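Local structure of histidinol dehydrogenase (Elizabethkingia anophelis NUHP1, 6AN0) at residues Q88-A93 / T143-G148; I131-G136 / P173-T178; L260-E265 / C359-D364; N291-L296 / I301-L306. The protein probably catalyses the zinc-dependent, two-step oxidation of L-histidinol to L-histidine, using two NAD+, in the last step of histidine biosynthesis. One frame throughout, in Å; residues are numbered along the deposited sequence.

Contact 1 of 4, residues Q88-A93 / T143-G148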
loop_
_atom_site.group_PDB
_atom_site.type_symbol
_atom_site.label_atom_id
_atom_site.label_comp_id
_atom_site.label_asym_id
_atom_site.label_seq_id
_atom_site.Cartn_x
_atom_site.Cartn_y
_atom_site.Cartn_z
ATOM N N GLN A 88 -1.096 -18.848 -28.767
ATOM C CA GLN A 88 -1.821 -19.829 -27.965
ATOM C C GLN A 88 -1.292 -19.870 -26.535
ATOM O O GLN A 88 -2.070 -19.969 -25.576
ATOM C CB GLN A 88 -1.711 -21.200 -28.633
ATOM C CG GLN A 88 -2.291 -22.353 -27.853
ATOM C CD GLN A 88 -2.286 -23.632 -28.673
ATOM O OE1 GLN A 88 -2.989 -23.739 -29.680
ATOM N NE2 GLN A 88 -1.468 -24.600 -28.263
ATOM N N ALA A 89 0.031 -19.794 -26.372
ATOM C CA ALA A 89 0.620 -19.816 -25.038
ATOM C C ALA A 89 0.238 -18.573 -24.241
ATOM O O ALA A 89 -0.072 -18.664 -23.045
ATOM C CB ALA A 89 2.142 -19.943 -25.141
ATOM N N ILE A 90 0.264 -17.401 -24.882
ATOM C CA ILE A 90 -0.080 -16.173 -24.175
ATOM C C ILE A 90 -1.542 -16.194 -23.751
ATOM O O ILE A 90 -1.890 -15.748 -22.649
ATOM C CB ILE A 90 0.252 -14.946 -25.048
ATOM C CG1 ILE A 90 1.771 -14.839 -25.221
ATOM C CG2 ILE A 90 -0.306 -13.670 -24.418
ATOM C CD1 ILE A 90 2.228 -13.694 -26.115
ATOM N N GLN A 91 -2.423 -16.717 -24.610
ATOM C CA GLN A 91 -3.833 -16.800 -24.243
ATOM C C GLN A 91 -4.052 -17.773 -23.089
ATOM O O GLN A 91 -4.891 -17.530 -22.214
ATOM C CB GLN A 91 -4.661 -17.190 -25.470
ATOM C CG GLN A 91 -4.572 -16.129 -26.554
ATOM C CD GLN A 91 -5.582 -16.304 -27.662
ATOM O OE1 GLN A 91 -6.080 -15.322 -28.216
ATOM N NE2 GLN A 91 -5.885 -17.552 -28.002
ATOM N N MET A 92 -3.316 -18.885 -23.079
ATOM C CA MET A 92 -3.375 -19.824 -21.962
ATOM C C MET A 92 -2.965 -19.147 -20.661
ATOM O O MET A 92 -3.630 -19.293 -19.628
ATOM C CB MET A 92 -2.473 -21.025 -22.255
ATOM C CG MET A 92 -2.431 -22.089 -21.173
ATOM S SD MET A 92 -1.161 -21.783 -19.924
ATOM C CE MET A 92 0.341 -22.038 -20.879
ATOM N N ALA A 93 -1.855 -18.407 -20.692
ATOM C CA ALA A 93 -1.413 -17.681 -19.504
ATOM C C ALA A 93 -2.442 -16.637 -19.077
ATOM O O ALA A 93 -2.774 -16.525 -17.892
ATOM C CB ALA A 93 -0.057 -17.030 -19.772
ATOM N N THR A 143 5.016 -9.480 -18.064
ATOM C CA THR A 143 4.638 -8.451 -17.099
ATOM C C THR A 143 3.417 -7.661 -17.559
ATOM O O THR A 143 2.647 -7.164 -16.728
ATOM C CB THR A 143 5.836 -7.530 -16.853
ATOM O OG1 THR A 143 6.920 -8.326 -16.375
ATOM C CG2 THR A 143 5.513 -6.465 -15.802
ATOM N N VAL A 144 3.222 -7.526 -18.874
ATOM C CA VAL A 144 2.018 -6.868 -19.376
ATOM C C VAL A 144 0.771 -7.600 -18.888
ATOM O O VAL A 144 -0.191 -6.976 -18.422
ATOM C CB VAL A 144 2.053 -6.772 -20.911
ATOM C CG1 VAL A 144 0.755 -6.173 -21.426
ATOM C CG2 VAL A 144 3.260 -5.946 -21.365
ATOM N N LEU A 145 0.770 -8.935 -18.985
ATOM C CA LEU A 145 -0.365 -9.708 -18.470
ATOM C C LEU A 145 -0.542 -9.515 -16.969
ATOM O O LEU A 145 -1.671 -9.356 -16.482
ATOM C CB LEU A 145 -0.186 -11.201 -18.769
ATOM C CG LEU A 145 -0.169 -11.630 -20.232
ATOM C CD1 LEU A 145 0.081 -13.134 -20.332
ATOM C CD2 LEU A 145 -1.476 -11.232 -20.917
ATOM N N MET A 146 0.564 -9.541 -16.219
ATOM C CA MET A 146 0.500 -9.521 -14.757
ATOM C C MET A 146 -0.074 -8.214 -14.217
ATOM O O MET A 146 -0.668 -8.196 -13.130
ATOM C CB MET A 146 1.900 -9.729 -14.167
ATOM C CG MET A 146 2.527 -11.087 -14.462
ATOM S SD MET A 146 1.599 -12.434 -13.688
ATOM C CE MET A 146 2.320 -13.881 -14.482
ATOM N N LEU A 147 0.151 -7.105 -14.912
ATOM C CA LEU A 147 -0.312 -5.804 -14.446
ATOM C C LEU A 147 -1.566 -5.346 -15.168
ATOM O O LEU A 147 -2.448 -4.748 -14.543
ATOM C CB LEU A 147 0.788 -4.752 -14.622
ATOM C CG LEU A 147 2.091 -5.108 -13.908
ATOM C CD1 LEU A 147 3.154 -4.051 -14.193
ATOM C CD2 LEU A 147 1.896 -5.263 -12.394
ATOM N N GLY A 148 -1.681 -5.672 -16.457
ATOM C CA GLY A 148 -2.841 -5.239 -17.223
ATOM C C GLY A 148 -4.115 -5.986 -16.863
ATOM O O GLY A 148 -5.204 -5.406 -16.862
#
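No aromatic ring or side-chain amide takes part where I90 and A93 meet L145. The one flat group involved is the peptide of I90, and L145 CD1 comes up to its oxygen end, 4.0 Å from I90 O. The remaining touches are methyl on methyl. L145 CD1 lies 3.9 Å from A93 CB and 4.1 Å from I90 CG2, so one methyl meets both I90, by its carbonyl O and CG2, and A93 about one turn further on. L145 reaches across because CG stands anti to its own carbonyl carbon (chi1 -64°) and the chain is then extended at chi2 (177°), sending CD1 straight at helix 84-102. The CB of A93 points toward the other helix and offers only a methyl; here the CA atoms of A93 and L145 are 8.1 Å apart, the nearest such pair of the two segments. No hydrogen bond joins the segments, and all three touching residues are buried.

L145 also packs on A94 and I97 of the same helix, while T178 of helix 173-181 touches both I90 and L145. Beyond helix 84-102, A93 meets M414 of the second subunit. L145 sits like a knob in the hole formed by I90, A93, A94 and I97 (i, i+3, i+4 and i+7), and it is carried by the helix of the beta-alpha-beta crossover from strand 117-132 to strand 158-163.

Contact 2 of 4, residues I131-G136 / P173-T178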
loop_
_atom_site.group_PDB
_atom_site.type_symbol
_atom_site.label_atom_id
_atom_site.label_comp_id
_atom_site.label_asym_id
_atom_site.label_seq_id
_atom_site.Cartn_x
_atom_site.Cartn_y
_atom_site.Cartn_z
ATOM N N ILE A 131 1.555 1.865 -16.348
ATOM C CA ILE A 131 2.374 0.652 -16.352
ATOM C C ILE A 131 3.664 0.955 -17.101
ATOM O O ILE A 131 3.622 1.419 -18.246
ATOM C CB ILE A 131 1.644 -0.539 -17.012
ATOM C CG1 ILE A 131 0.392 -0.926 -16.213
ATOM C CG2 ILE A 131 2.597 -1.742 -17.146
ATOM C CD1 ILE A 131 -0.577 -1.863 -16.997
ATOM N N TYR A 132 4.797 0.679 -16.463
ATOM C CA TYR A 132 6.109 0.802 -17.086
ATOM C C TYR A 132 6.646 -0.575 -17.448
ATOM O O TYR A 132 6.675 -1.468 -16.597
ATOM C CB TYR A 132 7.093 1.496 -16.144
ATOM C CG TYR A 132 8.400 1.696 -16.855
ATOM C CD1 TYR A 132 8.518 2.687 -17.818
ATOM C CD2 TYR A 132 9.474 0.842 -16.648
ATOM C CE1 TYR A 132 9.688 2.866 -18.526
ATOM C CE2 TYR A 132 10.669 1.026 -17.362
ATOM C CZ TYR A 132 10.754 2.037 -18.296
ATOM O OH TYR A 132 11.911 2.256 -19.020
ATOM N N ILE A 133 7.108 -0.735 -18.694
ATOM C CA ILE A 133 7.675 -1.990 -19.170
ATOM C C ILE A 133 9.048 -1.703 -19.764
ATOM O O ILE A 133 9.143 -1.012 -20.784
ATOM C CB ILE A 133 6.782 -2.677 -20.220
ATOM C CG1 ILE A 133 5.369 -2.950 -19.668
ATOM C CG2 ILE A 133 7.439 -3.954 -20.735
ATOM C CD1 ILE A 133 5.325 -4.027 -18.608
ATOM N N PRO A 134 10.137 -2.214 -19.188
ATOM C CA PRO A 134 11.457 -1.990 -19.797
ATOM C C PRO A 134 11.515 -2.551 -21.208
ATOM O O PRO A 134 10.776 -3.468 -21.571
ATOM C CB PRO A 134 12.418 -2.740 -18.862
ATOM C CG PRO A 134 11.691 -2.784 -17.535
ATOM C CD PRO A 134 10.232 -2.973 -17.926
ATOM N N GLY A 135 12.415 -1.985 -22.011
ATOM C CA GLY A 135 12.649 -2.428 -23.367
ATOM C C GLY A 135 13.810 -3.397 -23.469
ATOM O O GLY A 135 14.095 -4.163 -22.540
ATOM N N GLY A 136 14.500 -3.353 -24.607
ATOM C CA GLY A 136 15.597 -4.261 -24.888
ATOM C C GLY A 136 15.195 -5.323 -25.895
ATOM O O GLY A 136 14.049 -5.401 -26.351
ATOM N N PRO A 173 7.267 -6.718 -30.948
ATOM C CA PRO A 173 5.886 -7.098 -31.304
ATOM C C PRO A 173 5.146 -7.852 -30.219
ATOM O O PRO A 173 3.918 -7.719 -30.125
ATOM C CB PRO A 173 6.068 -7.970 -32.559
ATOM C CG PRO A 173 7.537 -8.282 -32.630
ATOM C CD PRO A 173 8.230 -7.116 -31.987
ATOM N N ALA A 174 5.840 -8.659 -29.410
ATOM C CA ALA A 174 5.150 -9.390 -28.341
ATOM C C ALA A 174 4.581 -8.459 -27.281
ATOM O O ALA A 174 3.531 -8.756 -26.689
ATOM C CB ALA A 174 6.090 -10.407 -27.692
ATOM N N ILE A 175 5.251 -7.341 -26.999
ATOM C CA ILE A 175 4.694 -6.382 -26.052
ATOM C C ILE A 175 3.398 -5.792 -26.593
ATOM O O ILE A 175 2.387 -5.715 -25.881
ATOM C CB ILE A 175 5.713 -5.271 -25.735
ATOM C CG1 ILE A 175 6.883 -5.827 -24.931
ATOM C CG2 ILE A 175 5.030 -4.103 -24.989
ATOM C CD1 ILE A 175 7.985 -4.789 -24.675
ATOM N N LEU A 176 3.422 -5.335 -27.850
ATOM C CA LEU A 176 2.242 -4.688 -28.421
ATOM C C LEU A 176 1.098 -5.681 -28.572
ATOM O O LEU A 176 -0.057 -5.359 -28.262
ATOM C CB LEU A 176 2.587 -4.049 -29.774
ATOM C CG LEU A 176 3.653 -2.946 -29.729
ATOM C CD1 LEU A 176 3.938 -2.424 -31.129
ATOM C CD2 LEU A 176 3.212 -1.814 -28.808
ATOM N N TYR A 177 1.402 -6.889 -29.060
ATOM C CA TYR A 177 0.378 -7.924 -29.165
ATOM C C TYR A 177 -0.286 -8.174 -27.816
ATOM O O TYR A 177 -1.520 -8.191 -27.707
ATOM C CB TYR A 177 0.973 -9.232 -29.709
ATOM C CG TYR A 177 -0.011 -10.371 -29.540
ATOM C CD1 TYR A 177 0.043 -11.229 -28.433
ATOM C CD2 TYR A 177 -1.053 -10.535 -30.441
ATOM C CE1 TYR A 177 -0.905 -12.246 -28.261
ATOM C CE2 TYR A 177 -1.995 -11.540 -30.275
ATOM C CZ TYR A 177 -1.919 -12.385 -29.191
ATOM O OH TYR A 177 -2.864 -13.371 -29.056
ATOM N N THR A 178 0.528 -8.382 -26.774
ATOM C CA THR A 178 0.004 -8.732 -25.459
ATOM C C THR A 178 -0.786 -7.581 -24.841
ATOM O O THR A 178 -1.841 -7.808 -24.240
ATOM C CB THR A 178 1.152 -9.164 -24.542
ATOM O OG1 THR A 178 1.892 -10.227 -25.172
ATOM C CG2 THR A 178 0.601 -9.664 -23.228
#
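The backbone around I133 is extended as it leaves strand 117-132, while I175 sits in the first turn of helix 173-181, and their CA atoms, 8.7 Å apart, are the nearest pair between the two segments. Both CB atoms point toward the opposite segment. The branches that touch are I133 CG2 and I175 CD1, at 4.1 Å, and the two side chains run alongside in opposite senses. I175 makes the reach with an extended chain (chi2 176°), whereas I133 presents CG2, which stands anti to the backbone N, while its CD1 is turned away at chi2 (-70°). I175 CD1 also comes, more loosely, within 4.4 Å of P134 O.

Helix 173-181 is the crossover of a beta-alpha-beta unit from strand 158-163 to strand 186-189. Just past the end of strand 117-132, I133 still makes backbone hydrogen bonds with C162 of the parallel strand 158-163, and I133 O accepts from T163 OG1. I133 further packs on T143 and V144 of helix 142-154. Next to it, Y132, a predicted NAD+-binding residue, has its hydroxyl bonded to G192 N. Within the helix, T178 OG1 donates to A174 O over 2.7 Å, tilted 20° from the carbonyl plane, and that same oxygen also receives T178 N.

Contact 3 of 4, residues L260-E265 / C359-D364. With ZN (zinc ion), chain B.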
loop_
_atom_site.group_PDB
_atom_site.type_symbol
_atom_site.label_atom_id
_atom_site.label_comp_id
_atom_site.label_asym_id
_atom_site.label_seq_id
_atom_site.Cartn_x
_atom_site.Cartn_y
_atom_site.Cartn_z
ATOM N N LEU A 260 17.261 -22.934 -9.396
ATOM C CA LEU A 260 18.274 -21.942 -9.048
ATOM C C LEU A 260 18.778 -21.219 -10.288
ATOM O O LEU A 260 18.911 -19.989 -10.294
ATOM C CB LEU A 260 19.444 -22.607 -8.326
ATOM C CG LEU A 260 19.161 -23.259 -6.975
ATOM C CD1 LEU A 260 20.418 -23.957 -6.491
ATOM C CD2 LEU A 260 18.678 -22.204 -5.973
ATOM N N LEU A 261 19.094 -21.972 -11.342
ATOM C CA LEU A 261 19.645 -21.336 -12.533
ATOM C C LEU A 261 18.601 -20.493 -13.251
ATOM O O LEU A 261 18.952 -19.500 -13.894
ATOM C CB LEU A 261 20.237 -22.390 -13.464
ATOM C CG LEU A 261 21.544 -22.985 -12.926
ATOM C CD1 LEU A 261 21.984 -24.179 -13.736
ATOM C CD2 LEU A 261 22.639 -21.925 -12.929
ATOM N N SER A 262 17.319 -20.857 -13.143
ATOM C CA SER A 262 16.284 -20.030 -13.754
ATOM C C SER A 262 16.247 -18.645 -13.115
ATOM O O SER A 262 16.107 -17.638 -13.816
ATOM C CB SER A 262 14.915 -20.721 -13.669
ATOM O OG SER A 262 14.406 -20.765 -12.348
ATOM N N GLN A 263 16.397 -18.570 -11.792
ATOM C CA GLN A 263 16.454 -17.268 -11.140
ATOM C C GLN A 263 17.770 -16.546 -11.438
ATOM O O GLN A 263 17.776 -15.328 -11.662
ATOM C CB GLN A 263 16.269 -17.435 -9.631
ATOM C CG GLN A 263 16.313 -16.115 -8.863
ATOM C CD GLN A 263 15.220 -15.177 -9.315
ATOM O OE1 GLN A 263 15.484 -14.147 -9.934
ATOM N NE2 GLN A 263 13.984 -15.535 -9.023
ATOM N N ALA A 264 18.895 -17.279 -11.458
ATOM C CA ALA A 264 20.206 -16.640 -11.623
ATOM C C ALA A 264 20.356 -15.978 -12.984
ATOM O O ALA A 264 21.023 -14.942 -13.095
ATOM C CB ALA A 264 21.335 -17.653 -11.440
ATOM N N GLU A 265 19.750 -16.548 -14.030
ATOM C CA GLU A 265 19.920 -15.989 -15.365
ATOM C C GLU A 265 19.183 -14.668 -15.556
ATOM O O GLU A 265 19.349 -14.040 -16.612
ATOM C CB GLU A 265 19.458 -16.999 -16.421
ATOM C CG GLU A 265 17.955 -16.952 -16.665
ATOM C CD GLU A 265 17.500 -17.873 -17.789
ATOM O OE1 GLU A 265 18.349 -18.328 -18.581
ATOM O OE2 GLU A 265 16.279 -18.141 -17.877
ATOM N N CYS A 359 7.516 -25.412 -10.342
ATOM C CA CYS A 359 8.707 -24.626 -10.633
ATOM C C CYS A 359 8.372 -23.136 -10.648
ATOM O O CYS A 359 7.224 -22.726 -10.835
ATOM C CB CYS A 359 9.355 -25.051 -11.956
ATOM S SG CYS A 359 8.300 -24.927 -13.417
ATOM N N GLU A 360 9.399 -22.316 -10.422
ATOM C CA GLU A 360 9.158 -20.880 -10.395
ATOM C C GLU A 360 8.758 -20.357 -11.769
ATOM O O GLU A 360 7.964 -19.415 -11.860
ATOM C CB GLU A 360 10.397 -20.139 -9.881
ATOM C CG GLU A 360 10.190 -18.622 -9.755
ATOM C CD GLU A 360 11.468 -17.895 -9.354
ATOM O OE1 GLU A 360 12.291 -18.497 -8.639
ATOM O OE2 GLU A 360 11.655 -16.725 -9.754
ATOM N N SER A 361 9.293 -20.953 -12.840
ATOM C CA SER A 361 8.911 -20.544 -14.191
ATOM C C SER A 361 7.404 -20.587 -14.392
ATOM O O SER A 361 6.849 -19.742 -15.103
ATOM C CB SER A 361 9.597 -21.432 -15.233
ATOM O OG SER A 361 10.995 -21.287 -15.148
ATOM N N ALA A 362 6.717 -21.556 -13.770
ATOM C CA ALA A 362 5.263 -21.630 -13.921
ATOM C C ALA A 362 4.577 -20.409 -13.316
ATOM O O ALA A 362 3.637 -19.859 -13.904
ATOM C CB ALA A 362 4.723 -22.919 -13.292
ATOM N N GLY A 363 5.025 -19.971 -12.139
ATOM C CA GLY A 363 4.464 -18.760 -11.563
ATOM C C GLY A 363 4.860 -17.521 -12.343
ATOM O O GLY A 363 4.076 -16.574 -12.462
ATOM N N ASP A 364 6.084 -17.508 -12.879
ATOM C CA ASP A 364 6.529 -16.393 -13.710
ATOM C C ASP A 364 5.604 -16.175 -14.898
ATOM O O ASP A 364 5.388 -15.034 -15.320
ATOM C CB ASP A 364 7.952 -16.633 -14.222
ATOM C CG ASP A 364 9.004 -16.445 -13.152
ATOM O OD1 ASP A 364 8.683 -15.897 -12.069
ATOM O OD2 ASP A 364 10.153 -16.873 -13.402
HETATM ZN ZN ZN B . 11.722 -15.398 -13.730
HETATM O O HOH W 1 11.928 -22.488 -11.905
HETATM O O HOH W 2 12.306 -18.711 -12.565
HETATM O O HOH W 3 10.876 -14.255 -12.015
HETATM O O HOH W 4 12.770 -16.259 -12.207
#
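Q263 and E360 meet at the N-terminal ends of strands of the parallel six-stranded sheet, in the zinc site at the interface between the two subunits. The CB of Q263 points neither at the other segment nor away from it. CG then stands anti to the backbone N (chi1 -180°), and a bend at chi2 (60°) swings the rest of the chain toward E360. On its way the side chain packs against V243, V272 and H331, all of the sheet. Q263 CD comes to 3.9 Å from E360 OE2. At the tip the amide divides: OE1 is hydrogen-bonded to S241 OG, which helps fix the amide's rotation, and NE2 faces the carboxylate. Q263 NE2 is 2.7 Å from E360 OE2, but the angle is too poor for a hydrogen bond; amide and carboxylate planes stand 31° apart. Although Q263 is a predicted zinc ligand, its NE2 lies 5.2 Å from the metal here.

S262 OG bonds to D259 O within its own helix. In one of two S262 conformers it also receives two waters, one bridging to the backbone N of S361 in the first turn of helix 360-365, the other to D364 OD2. S361 OG itself bonds to H423 O of the second subunit, tying that zinc ligand's backbone to this helix. The zinc has five observed ligands: two waters, H266, H423 of the second subunit and D364. Water 3, one of the two, also donates weakly to E360 OE2 and D364 OD1, while D364 OD2 binds the zinc at 2.2 Å.

Contact 4 of 4, residues N291-L296 / I301-L306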
loop_
_atom_site.group_PDB
_atom_site.type_symbol
_atom_site.label_atom_id
_atom_site.label_comp_id
_atom_site.label_asym_id
_atom_site.label_seq_id
_atom_site.Cartn_x
_atom_site.Cartn_y
_atom_site.Cartn_z
ATOM N N ASN A 291 26.945 -28.625 -14.123
ATOM C CA ASN A 291 26.716 -29.247 -15.425
ATOM C C ASN A 291 25.700 -28.465 -16.251
ATOM O O ASN A 291 25.916 -28.231 -17.445
ATOM C CB ASN A 291 26.260 -30.691 -15.247
ATOM C CG ASN A 291 27.382 -31.599 -14.807
ATOM O OD1 ASN A 291 28.557 -31.237 -14.899
ATOM N ND2 ASN A 291 27.031 -32.790 -14.334
ATOM N N GLN A 292 24.591 -28.053 -15.635
ATOM C CA GLN A 292 23.573 -27.310 -16.372
ATOM C C GLN A 292 24.049 -25.919 -16.764
ATOM O O GLN A 292 23.659 -25.410 -17.819
ATOM C CB GLN A 292 22.285 -27.200 -15.547
ATOM C CG GLN A 292 21.573 -28.522 -15.350
ATOM C CD GLN A 292 20.279 -28.361 -14.581
ATOM O OE1 GLN A 292 19.589 -27.355 -14.727
ATOM N NE2 GLN A 292 19.946 -29.349 -13.752
ATOM N N LEU A 293 24.887 -25.289 -15.934
ATOM C CA LEU A 293 25.365 -23.944 -16.238
ATOM C C LEU A 293 26.068 -23.891 -17.589
ATOM O O LEU A 293 25.931 -22.908 -18.325
ATOM C CB LEU A 293 26.301 -23.462 -15.129
ATOM C CG LEU A 293 26.908 -22.065 -15.290
ATOM C CD1 LEU A 293 25.809 -21.024 -15.391
ATOM C CD2 LEU A 293 27.830 -21.755 -14.133
ATOM N N THR A 294 26.814 -24.945 -17.939
ATOM C CA THR A 294 27.562 -24.955 -19.192
ATOM C C THR A 294 26.663 -24.798 -20.413
ATOM O O THR A 294 27.144 -24.388 -21.475
ATOM C CB THR A 294 28.374 -26.251 -19.330
ATOM O OG1 THR A 294 27.492 -27.381 -19.320
ATOM C CG2 THR A 294 29.374 -26.392 -18.193
ATOM N N GLN A 295 25.377 -25.107 -20.292
ATOM C CA GLN A 295 24.470 -25.092 -21.428
ATOM C C GLN A 295 23.670 -23.798 -21.550
ATOM O O GLN A 295 22.876 -23.668 -22.486
ATOM C CB GLN A 295 23.516 -26.288 -21.338
ATOM C CG GLN A 295 24.237 -27.623 -21.182
ATOM C CD GLN A 295 25.174 -27.924 -22.344
ATOM O OE1 GLN A 295 24.752 -27.976 -23.497
ATOM N NE2 GLN A 295 26.452 -28.125 -22.039
ATOM N N LEU A 296 23.857 -22.838 -20.643
ATOM C CA LEU A 296 23.025 -21.636 -20.631
ATOM C C LEU A 296 23.595 -20.597 -21.583
ATOM O O LEU A 296 24.756 -20.203 -21.423
ATOM C CB LEU A 296 22.949 -21.042 -19.236
ATOM C CG LEU A 296 22.240 -21.794 -18.106
ATOM C CD1 LEU A 296 21.956 -20.829 -16.967
ATOM C CD2 LEU A 296 20.978 -22.457 -18.598
ATOM N N ILE A 301 25.848 -14.193 -17.148
ATOM C CA ILE A 301 25.009 -13.498 -16.182
ATOM C C ILE A 301 24.721 -14.385 -14.972
ATOM O O ILE A 301 24.807 -13.933 -13.823
ATOM C CB ILE A 301 23.721 -13.018 -16.873
ATOM C CG1 ILE A 301 24.040 -11.933 -17.906
ATOM C CG2 ILE A 301 22.707 -12.560 -15.845
ATOM C CD1 ILE A 301 22.915 -11.684 -18.875
ATOM N N ALA A 302 24.375 -15.658 -15.199
ATOM C CA ALA A 302 24.051 -16.530 -14.068
ATOM C C ALA A 302 25.265 -16.751 -13.177
ATOM O O ALA A 302 25.138 -16.814 -11.948
ATOM C CB ALA A 302 23.506 -17.876 -14.555
ATOM N N SER A 303 26.450 -16.879 -13.785
ATOM C CA SER A 303 27.676 -17.073 -13.012
ATOM C C SER A 303 27.950 -15.884 -12.096
ATOM O O SER A 303 28.374 -16.060 -10.946
ATOM C CB SER A 303 28.861 -17.302 -13.954
ATOM O OG SER A 303 28.684 -18.468 -14.737
ATOM N N GLN A 304 27.728 -14.659 -12.590
ATOM C CA GLN A 304 27.902 -13.485 -11.737
ATOM C C GLN A 304 26.930 -13.503 -10.557
ATOM O O GLN A 304 27.301 -13.147 -9.433
ATOM C CB GLN A 304 27.726 -12.206 -12.550
ATOM C CG GLN A 304 28.744 -12.044 -13.675
ATOM C CD GLN A 304 28.422 -10.867 -14.569
ATOM O OE1 GLN A 304 28.459 -9.713 -14.134
ATOM N NE2 GLN A 304 28.090 -11.152 -15.825
ATOM N N ALA A 305 25.680 -13.898 -10.791
ATOM C CA ALA A 305 24.734 -13.985 -9.680
ATOM C C ALA A 305 25.122 -15.090 -8.702
ATOM O O ALA A 305 24.938 -14.941 -7.489
ATOM C CB ALA A 305 23.313 -14.210 -10.200
ATOM N N LEU A 306 25.661 -16.205 -9.201
ATOM C CA LEU A 306 26.040 -17.287 -8.295
ATOM C C LEU A 306 27.170 -16.880 -7.356
ATOM O O LEU A 306 27.299 -17.445 -6.264
ATOM C CB LEU A 306 26.432 -18.534 -9.086
ATOM C CG LEU A 306 25.246 -19.260 -9.729
ATOM C CD1 LEU A 306 25.772 -20.422 -10.557
ATOM C CD2 LEU A 306 24.263 -19.754 -8.672
#
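L293 and A302 face each other across two consecutive helices, 279-293 and 299-307, which together form the crossover from strand 271-276 to strand 310-313, parallel neighbours in the six-stranded sheet. The main bump is the fork of L293. Its CG stands anti to the backbone N (chi1 180°), and the two methyls enter a hollow lined by A302, S303 and L306, residues at i, i+1 and i+4 of the second helix. L293 CD1 takes the A302 side, 4.0 Å from A302 CB. The other methyl, L293 CD2, lies 4.3 Å from L306 CD1. In one of two S303 conformers, L293 CD2 also comes to 3.4 Å from S303 OG, a hydroxyl bonded to K299 O one turn back.

A302 supplies a smaller bump in return. Its CB fits between two leucines, with L296 CD1 at 4.1 Å from A302 CB completing the notch begun by L293 CD1. The chain makes a type I turn from L293 to L296, closed by L296 N bonding to L293 O, and L293 and L296 both direct CB toward the second helix. Alongside the A302 methyl lies A264 of helix 253-264, and L296 meets F421 of the second subunit. H8, from the polyhistidine tag, packs on L293, S303 and L306.

At the turn, T294 OG1 donates to N291 O over 2.6 Å and accepts from Q295 NE2 at 3.0 Å, with an N-H...O angle of 162°.

In the fold
From the N terminus, residues 88-93 come first, then 131-136; 143-148 closes contact 1 before 173-178 closes contact 2, so these two loops cross. Helix 173-181, one side of contact 2, also packs against contact 1, and L147 CD1 meets I131 CG2 at 3.8 Å, tying helices 84-102, 142-154 and 173-181 to the mixed sheet. Later, 260-265 opens contact 3, contact 4 forms and closes within its loop, and 359-364 returns to finish it. Contacts 3 and 4 pack together around A264, beside the parallel sheet. M146 CE, 3.4 Å from D364 O, links contacts 1 and 3 and hence the two sheets' helical layers. Contacts 1, 3 and 4 also touch the second subunit.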